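Local coordinates for major capsid protein (PDB 5J7O) that probably builds the outer protein shell of a large double-stranded DNA virus as a trimer of double jelly-roll subunits, at residues Glu428-Ala431 / Ala432-Val435; Ser598-Asp602 / Ser603-Cys607; Ile399-Pro403 / Glu404-Ile408. All blocks are in the same frame, centred on the assembly; numbering follows the deposited sequence.

Interaction 1 (Glu428-Ala431 / Ala432-Val435)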
loop_
_atom_site.group_PDB
_atom_site.type_symbol
_atom_site.label_atom_id
_atom_site.label_comp_id
_atom_site.label_asym_id
_atom_site.label_seq_id
_atom_site.Cartn_x
_atom_site.Cartn_y
_atom_site.Cartn_z
ATOM N N GLU B 428 -7.767 -14.224 31.568
ATOM C CA GLU B 428 -8.913 -15.111 31.451
ATOM C C GLU B 428 -8.472 -16.505 31.038
ATOM O O GLU B 428 -7.560 -16.668 30.222
ATOM C CB GLU B 428 -9.921 -14.574 30.427
ATOM C CG GLU B 428 -10.682 -13.342 30.876
ATOM C CD GLU B 428 -11.843 -13.673 31.793
ATOM O OE1 GLU B 428 -11.990 -14.855 32.171
ATOM O OE2 GLU B 428 -12.614 -12.752 32.130
ATOM N N VAL B 429 -9.125 -17.510 31.621
ATOM C CA VAL B 429 -9.121 -18.872 31.113
ATOM C C VAL B 429 -10.531 -19.355 30.805
ATOM O O VAL B 429 -10.730 -20.532 30.502
ATOM C CB VAL B 429 -8.412 -19.836 32.087
ATOM C CG1 VAL B 429 -6.936 -19.488 32.202
ATOM C CG2 VAL B 429 -9.086 -19.808 33.450
ATOM N N ASN B 430 -11.514 -18.462 30.877
ATOM C CA ASN B 430 -12.903 -18.801 30.610
ATOM C C ASN B 430 -13.237 -18.536 29.148
ATOM O O ASN B 430 -12.833 -17.517 28.581
ATOM C CB ASN B 430 -13.835 -17.991 31.514
ATOM C CG ASN B 430 -13.470 -18.109 32.982
ATOM O OD1 ASN B 430 -13.121 -17.121 33.630
ATOM N ND2 ASN B 430 -13.549 -19.323 33.516
ATOM N N ALA B 431 -13.979 -19.467 28.542
ATOM C CA ALA B 431 -14.371 -19.305 27.146
ATOM C C ALA B 431 -15.336 -18.143 26.963
ATOM O O ALA B 431 -15.404 -17.556 25.877
ATOM C CB ALA B 431 -14.994 -20.599 26.622
ATOM N N ALA B 432 -16.089 -17.798 28.005
ATOM C CA ALA B 432 -17.016 -16.678 27.967
ATOM C C ALA B 432 -17.105 -16.089 29.365
ATOM O O ALA B 432 -17.171 -16.830 30.350
ATOM C CB ALA B 432 -18.403 -17.109 27.479
ATOM N N ASP B 433 -17.102 -14.761 29.451
ATOM C CA ASP B 433 -17.120 -14.120 30.757
ATOM C C ASP B 433 -17.634 -12.695 30.625
ATOM O O ASP B 433 -17.649 -12.111 29.538
ATOM C CB ASP B 433 -15.730 -14.128 31.404
ATOM C CG ASP B 433 -15.788 -13.962 32.910
ATOM O OD1 ASP B 433 -16.884 -13.668 33.434
ATOM O OD2 ASP B 433 -14.739 -14.118 33.568
ATOM N N GLN B 434 -18.052 -12.147 31.764
ATOM C CA GLN B 434 -18.558 -10.783 31.878
ATOM C C GLN B 434 -17.623 -10.044 32.825
ATOM O O GLN B 434 -17.574 -10.354 34.021
ATOM C CB GLN B 434 -19.998 -10.769 32.390
ATOM C CG GLN B 434 -20.938 -11.742 31.676
ATOM C CD GLN B 434 -20.762 -13.181 32.130
ATOM O OE1 GLN B 434 -20.666 -13.461 33.326
ATOM N NE2 GLN B 434 -20.702 -14.101 31.173
ATOM N N VAL B 435 -16.880 -9.078 32.295
ATOM C CA VAL B 435 -15.751 -8.477 32.996
ATOM C C VAL B 435 -16.127 -7.056 33.393
ATOM O O VAL B 435 -16.260 -6.175 32.534
ATOM C CB VAL B 435 -14.482 -8.496 32.134
ATOM C CG1 VAL B 435 -13.291 -7.988 32.928
ATOM C CG2 VAL B 435 -14.230 -9.902 31.609
#
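D433 OD2 is met by both carboxylate oxygens of E428, at 2.9 Å from OE2 and 3.2 Å from OE1. All three atoms are acceptors, so the approach is one of like charges and not a clear hydrogen bond. The two side chains are roughly perpendicular and their carboxylate planes stand 77° apart, which rules out a flat, face-to-face pairing of the acids. The glutamate reaches this place because its chain is folded about its CB-CG bond (chi2 -81°), turning the carboxylate across the bend towards the start of the next strand. Two acids this close would probably disfavour both being ionised, and the pKa of one may be raised. V435 also touches the glutamate: its CG2 methyl lies 3.3 Å from E428 OE2, and the two side chains run antiparallel past one another. N430 CB lies 3.7 Å from A432 O. The backbone oxygen of N430 is hydrogen-bonded by the Y596 hydroxyl. The segment directions, 143° apart, record the reversal of the chain. D433 and V435 pair through the backbone with Y596 and I594, whereas E428 belongs to strand 415-428 in a separate sheet. The bend is thus a short sheet-to-sheet connection, as expected in the jelly-roll fold of this capsid protein.

Interaction 2 (Ser598-Asp602 / Ser603-Cys607)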
loop_
_atom_site.group_PDB
_atom_site.type_symbol
_atom_site.label_atom_id
_atom_site.label_comp_id
_atom_site.label_asym_id
_atom_site.label_seq_id
_atom_site.Cartn_x
_atom_site.Cartn_y
_atom_site.Cartn_z
ATOM N N SER B 598 -15.550 -16.697 23.359
ATOM C CA SER B 598 -14.294 -17.037 22.710
ATOM C C SER B 598 -14.311 -18.484 22.245
ATOM O O SER B 598 -14.819 -19.366 22.944
ATOM C CB SER B 598 -13.107 -16.815 23.655
ATOM O OG SER B 598 -11.880 -17.121 23.016
ATOM N N SER B 599 -13.755 -18.716 21.060
ATOM C CA SER B 599 -13.502 -20.062 20.568
ATOM C C SER B 599 -12.083 -20.529 20.863
ATOM O O SER B 599 -11.756 -21.689 20.591
ATOM C CB SER B 599 -13.762 -20.134 19.059
ATOM O OG SER B 599 -15.127 -19.892 18.761
ATOM N N PHE B 600 -11.242 -19.660 21.423
ATOM C CA PHE B 600 -9.839 -19.961 21.668
ATOM C C PHE B 600 -9.495 -20.050 23.147
ATOM O O PHE B 600 -8.807 -20.986 23.565
ATOM C CB PHE B 600 -8.956 -18.896 20.998
ATOM C CG PHE B 600 -7.484 -19.148 21.145
ATOM C CD1 PHE B 600 -6.844 -20.069 20.332
ATOM C CD2 PHE B 600 -6.736 -18.464 22.090
ATOM C CE1 PHE B 600 -5.490 -20.308 20.461
ATOM C CE2 PHE B 600 -5.380 -18.696 22.224
ATOM C CZ PHE B 600 -4.757 -19.622 21.410
ATOM N N CYS B 601 -9.968 -19.103 23.953
ATOM C CA CYS B 601 -9.502 -18.969 25.329
ATOM C C CYS B 601 -10.027 -20.107 26.199
ATOM O O CYS B 601 -11.241 -20.304 26.313
ATOM C CB CYS B 601 -9.935 -17.620 25.896
ATOM S SG CYS B 601 -9.378 -17.305 27.588
ATOM N N ASP B 602 -9.109 -20.850 26.810
ATOM C CA ASP B 602 -9.435 -21.830 27.841
ATOM C C ASP B 602 -8.202 -22.013 28.721
ATOM O O ASP B 602 -7.221 -21.268 28.604
ATOM C CB ASP B 602 -9.927 -23.148 27.228
ATOM C CG ASP B 602 -9.002 -23.685 26.148
ATOM O OD1 ASP B 602 -7.783 -23.416 26.200
ATOM O OD2 ASP B 602 -9.500 -24.389 25.245
ATOM N N SER B 603 -8.248 -23.008 29.611
ATOM C CA SER B 603 -7.160 -23.207 30.562
ATOM C C SER B 603 -5.852 -23.588 29.880
ATOM O O SER B 603 -4.780 -23.348 30.444
ATOM C CB SER B 603 -7.546 -24.272 31.590
ATOM O OG SER B 603 -8.639 -23.840 32.382
ATOM N N SER B 604 -5.910 -24.168 28.684
ATOM C CA SER B 604 -4.696 -24.441 27.928
ATOM C C SER B 604 -4.211 -23.228 27.146
ATOM O O SER B 604 -3.090 -23.255 26.628
ATOM C CB SER B 604 -4.921 -25.612 26.971
ATOM O OG SER B 604 -5.417 -26.745 27.661
ATOM N N ASN B 605 -5.020 -22.173 27.053
ATOM C CA ASN B 605 -4.670 -20.968 26.299
ATOM C C ASN B 605 -5.170 -19.743 27.051
ATOM O O ASN B 605 -6.163 -19.116 26.666
ATOM C CB ASN B 605 -5.257 -21.023 24.886
ATOM C CG ASN B 605 -4.742 -22.201 24.086
ATOM O OD1 ASN B 605 -3.644 -22.154 23.531
ATOM N ND2 ASN B 605 -5.533 -23.265 24.021
ATOM N N PRO B 606 -4.501 -19.373 28.144
ATOM C CA PRO B 606 -4.911 -18.170 28.877
ATOM C C PRO B 606 -4.682 -16.914 28.053
ATOM O O PRO B 606 -3.693 -16.796 27.326
ATOM C CB PRO B 606 -4.023 -18.193 30.128
ATOM C CG PRO B 606 -2.842 -19.011 29.736
ATOM C CD PRO B 606 -3.359 -20.049 28.784
ATOM N N CYS B 607 -5.615 -15.973 28.170
ATOM C CA CYS B 607 -5.557 -14.718 27.439
ATOM C C CYS B 607 -5.833 -13.559 28.385
ATOM O O CYS B 607 -6.414 -13.730 29.460
ATOM C CB CYS B 607 -6.561 -14.694 26.277
ATOM S SG CYS B 607 -6.386 -16.045 25.090
#
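D602 and N605 carry the polar part of the contact, a type I beta turn closed by the bond from N605 N to D602 O at 2.8 Å. A second bond joins their side chains, which run together in one direction: N605 ND2 reaches D602 OD1 at 3.1 Å on the syn side of the carboxylate, 18° out of its plane. With CG between its own N and carbonyl carbon (chi1 51°), D602 brings OD1 over the turn, within range of both N605 ND2 and S604 N. S604 N adds a weak bond to this OD1, which ties the carboxylate to the turn. Among the apolar and sulfur contacts, the F600 ring receives C607 SG at its edge, in plane, 3.9 Å from CD2, and N605 CB comes 3.5 Å from F600 CE2. The thiol of C607 also touches C601 CB, with SG at 4.0 Å. C601 SG and C607 SG are 4.1 Å apart, too far for a disulfide. A CA-H...O contact, C601 CA to N605 O, joins the two arms. Upstream, S598 OG accepts from F600 N and, at 2.9 Å and nearly straight, from C601 N, forming an ST turn and an ST motif. The whole loop links strand 592-597 to strand 607-620, with L451 and P453 of strand 444-453 packed against C607.

Interaction 3 (Ile399-Pro403 / Glu404-Ile408)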
loop_
_atom_site.group_PDB
_atom_site.type_symbol
_atom_site.label_atom_id
_atom_site.label_comp_id
_atom_site.label_asym_id
_atom_site.label_seq_id
_atom_site.Cartn_x
_atom_site.Cartn_y
_atom_site.Cartn_z
ATOM N N ILE B 399 5.316 27.153 22.934
ATOM C CA ILE B 399 4.534 28.147 22.208
ATOM C C ILE B 399 4.645 29.486 22.926
ATOM O O ILE B 399 4.494 29.557 24.152
ATOM C CB ILE B 399 3.066 27.708 22.080
ATOM C CG1 ILE B 399 2.966 26.440 21.228
ATOM C CG2 ILE B 399 2.217 28.824 21.492
ATOM C CD1 ILE B 399 1.549 25.973 20.990
ATOM N N PHE B 400 4.909 30.543 22.163
ATOM C CA PHE B 400 5.023 31.897 22.684
ATOM C C PHE B 400 3.910 32.755 22.102
ATOM O O PHE B 400 3.613 32.670 20.906
ATOM C CB PHE B 400 6.390 32.507 22.346
ATOM C CG PHE B 400 7.555 31.718 22.872
ATOM C CD1 PHE B 400 8.029 30.612 22.183
ATOM C CD2 PHE B 400 8.182 32.084 24.051
ATOM C CE1 PHE B 400 9.101 29.884 22.664
ATOM C CE2 PHE B 400 9.256 31.362 24.536
ATOM C CZ PHE B 400 9.715 30.260 23.843
ATOM N N VAL B 401 3.290 33.576 22.950
ATOM C CA VAL B 401 2.210 34.467 22.545
ATOM C C VAL B 401 2.460 35.842 23.152
ATOM O O VAL B 401 3.294 36.012 24.044
ATOM C CB VAL B 401 0.821 33.938 22.964
ATOM C CG1 VAL B 401 0.521 32.612 22.275
ATOM C CG2 VAL B 401 0.741 33.793 24.476
ATOM N N THR B 402 1.722 36.832 22.653
ATOM C CA THR B 402 1.895 38.198 23.120
ATOM C C THR B 402 1.456 38.323 24.579
ATOM O O THR B 402 0.577 37.588 25.038
ATOM C CB THR B 402 1.093 39.170 22.256
ATOM O OG1 THR B 402 -0.307 38.903 22.402
ATOM C CG2 THR B 402 1.483 39.026 20.794
ATOM N N PRO B 403 2.063 39.245 25.332
ATOM C CA PRO B 403 1.670 39.407 26.742
ATOM C C PRO B 403 0.225 39.834 26.926
ATOM O O PRO B 403 -0.407 39.429 27.910
ATOM C CB PRO B 403 2.643 40.481 27.253
ATOM C CG PRO B 403 3.805 40.423 26.315
ATOM C CD PRO B 403 3.222 40.081 24.979
ATOM N N GLU B 404 -0.321 40.636 26.010
ATOM C CA GLU B 404 -1.693 41.109 26.159
ATOM C C GLU B 404 -2.689 39.963 26.036
ATOM O O GLU B 404 -3.613 39.839 26.849
ATOM C CB GLU B 404 -1.994 42.196 25.125
ATOM C CG GLU B 404 -1.152 43.455 25.264
ATOM C CD GLU B 404 0.205 43.336 24.597
ATOM O OE1 GLU B 404 0.937 44.348 24.554
ATOM O OE2 GLU B 404 0.539 42.236 24.110
ATOM N N ILE B 405 -2.517 39.111 25.024
ATOM C CA ILE B 405 -3.431 37.990 24.839
ATOM C C ILE B 405 -3.192 36.916 25.895
ATOM O O ILE B 405 -4.125 36.202 26.287
ATOM C CB ILE B 405 -3.298 37.434 23.408
ATOM C CG1 ILE B 405 -3.747 38.486 22.394
ATOM C CG2 ILE B 405 -4.120 36.169 23.232
ATOM C CD1 ILE B 405 -5.212 38.853 22.513
ATOM N N HIS B 406 -1.957 36.793 26.387
ATOM C CA HIS B 406 -1.665 35.793 27.411
ATOM C C HIS B 406 -2.472 36.050 28.678
ATOM O O HIS B 406 -3.175 35.161 29.171
ATOM C CB HIS B 406 -0.168 35.774 27.722
ATOM C CG HIS B 406 0.207 34.818 28.812
ATOM N ND1 HIS B 406 0.522 35.230 30.089
ATOM C CD2 HIS B 406 0.309 33.468 28.818
ATOM C CE1 HIS B 406 0.805 34.176 30.834
ATOM N NE2 HIS B 406 0.683 33.094 30.087
ATOM N N ASP B 407 -2.389 37.268 29.219
ATOM C CA ASP B 407 -3.114 37.569 30.449
ATOM C C ASP B 407 -4.625 37.520 30.249
ATOM O O ASP B 407 -5.356 37.171 31.180
ATOM C CB ASP B 407 -2.695 38.934 30.995
ATOM C CG ASP B 407 -1.287 38.926 31.560
ATOM O OD1 ASP B 407 -0.740 37.828 31.792
ATOM O OD2 ASP B 407 -0.734 40.023 31.782
ATOM N N ILE B 408 -5.110 37.853 29.053
ATOM C CA ILE B 408 -6.546 37.785 28.793
ATOM C C ILE B 408 -7.011 36.334 28.754
ATOM O O ILE B 408 -8.032 35.975 29.352
ATOM C CB ILE B 408 -6.892 38.524 27.488
ATOM C CG1 ILE B 408 -6.705 40.032 27.662
ATOM C CG2 ILE B 408 -8.316 38.205 27.053
ATOM C CD1 ILE B 408 -6.901 40.816 26.384
HETATM O O HOH W 1 1.436 38.450 29.918
#
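A helix N-cap is formed by T402, the residue right before helix 403-412, at the end of the strand region. Its OG1 accepts from I405 N in a weak capping bond, 3.4 Å long with an N-H...O angle of 159°. The hydroxyl can turn to that amide because it sits between the backbone N and the carbonyl carbon of T402 (chi1 65°). T402 OG1 also lies beside the isoleucine, 3.5 Å from I405 CG1. The first helical bonds follow: H406 N to T402 O at 3.0 Å, and D407 N to P403 O at 3.2 Å. A water donates to P403 O at 2.9 Å and, weakly, to D407 OD1, so P403 O is gripped twice. E404 is folded about its CB-CG bond (chi2 83°) and lies alongside the proline, placing OE2 3.5 Å from P403 CD. V401 CG2 meets H406 CB at 3.9 Å, the two side chains being roughly perpendicular. Across the subunit boundary, T402, E404 and I405 pack on N22, N26 and L25 of a second subunit. P403, in the first turn, has no N-H that would need a partner, and T402 serves the amide of I405. With E404 and D407 also here, the positive end of the helix dipole is probably favoured by the acids, alongside the weak cap.

Interactions 1 and 2 are neighbours, with centres 9 Å apart, and both are partly buried connections whose strands belong to the same two sheets, 415-428 with 607-620 and 432-436 with 592-597. They meet where E428 N lies 2.6 Å from C607 O, a probable hydrogen bond, and where C601 SG packs on E428 O. Interaction 3 is a surface contact about 39 Å from interaction 1 and 41 Å from interaction 2 at nearest atoms, and it alone of the three touches another subunit. The chemistry differs accordingly: crowded acids in 428-435, sulfur, ring and carboxylate-amide contacts in 598-607, and one weak capping bond, the first helix bonds and a bridging water in 399-408.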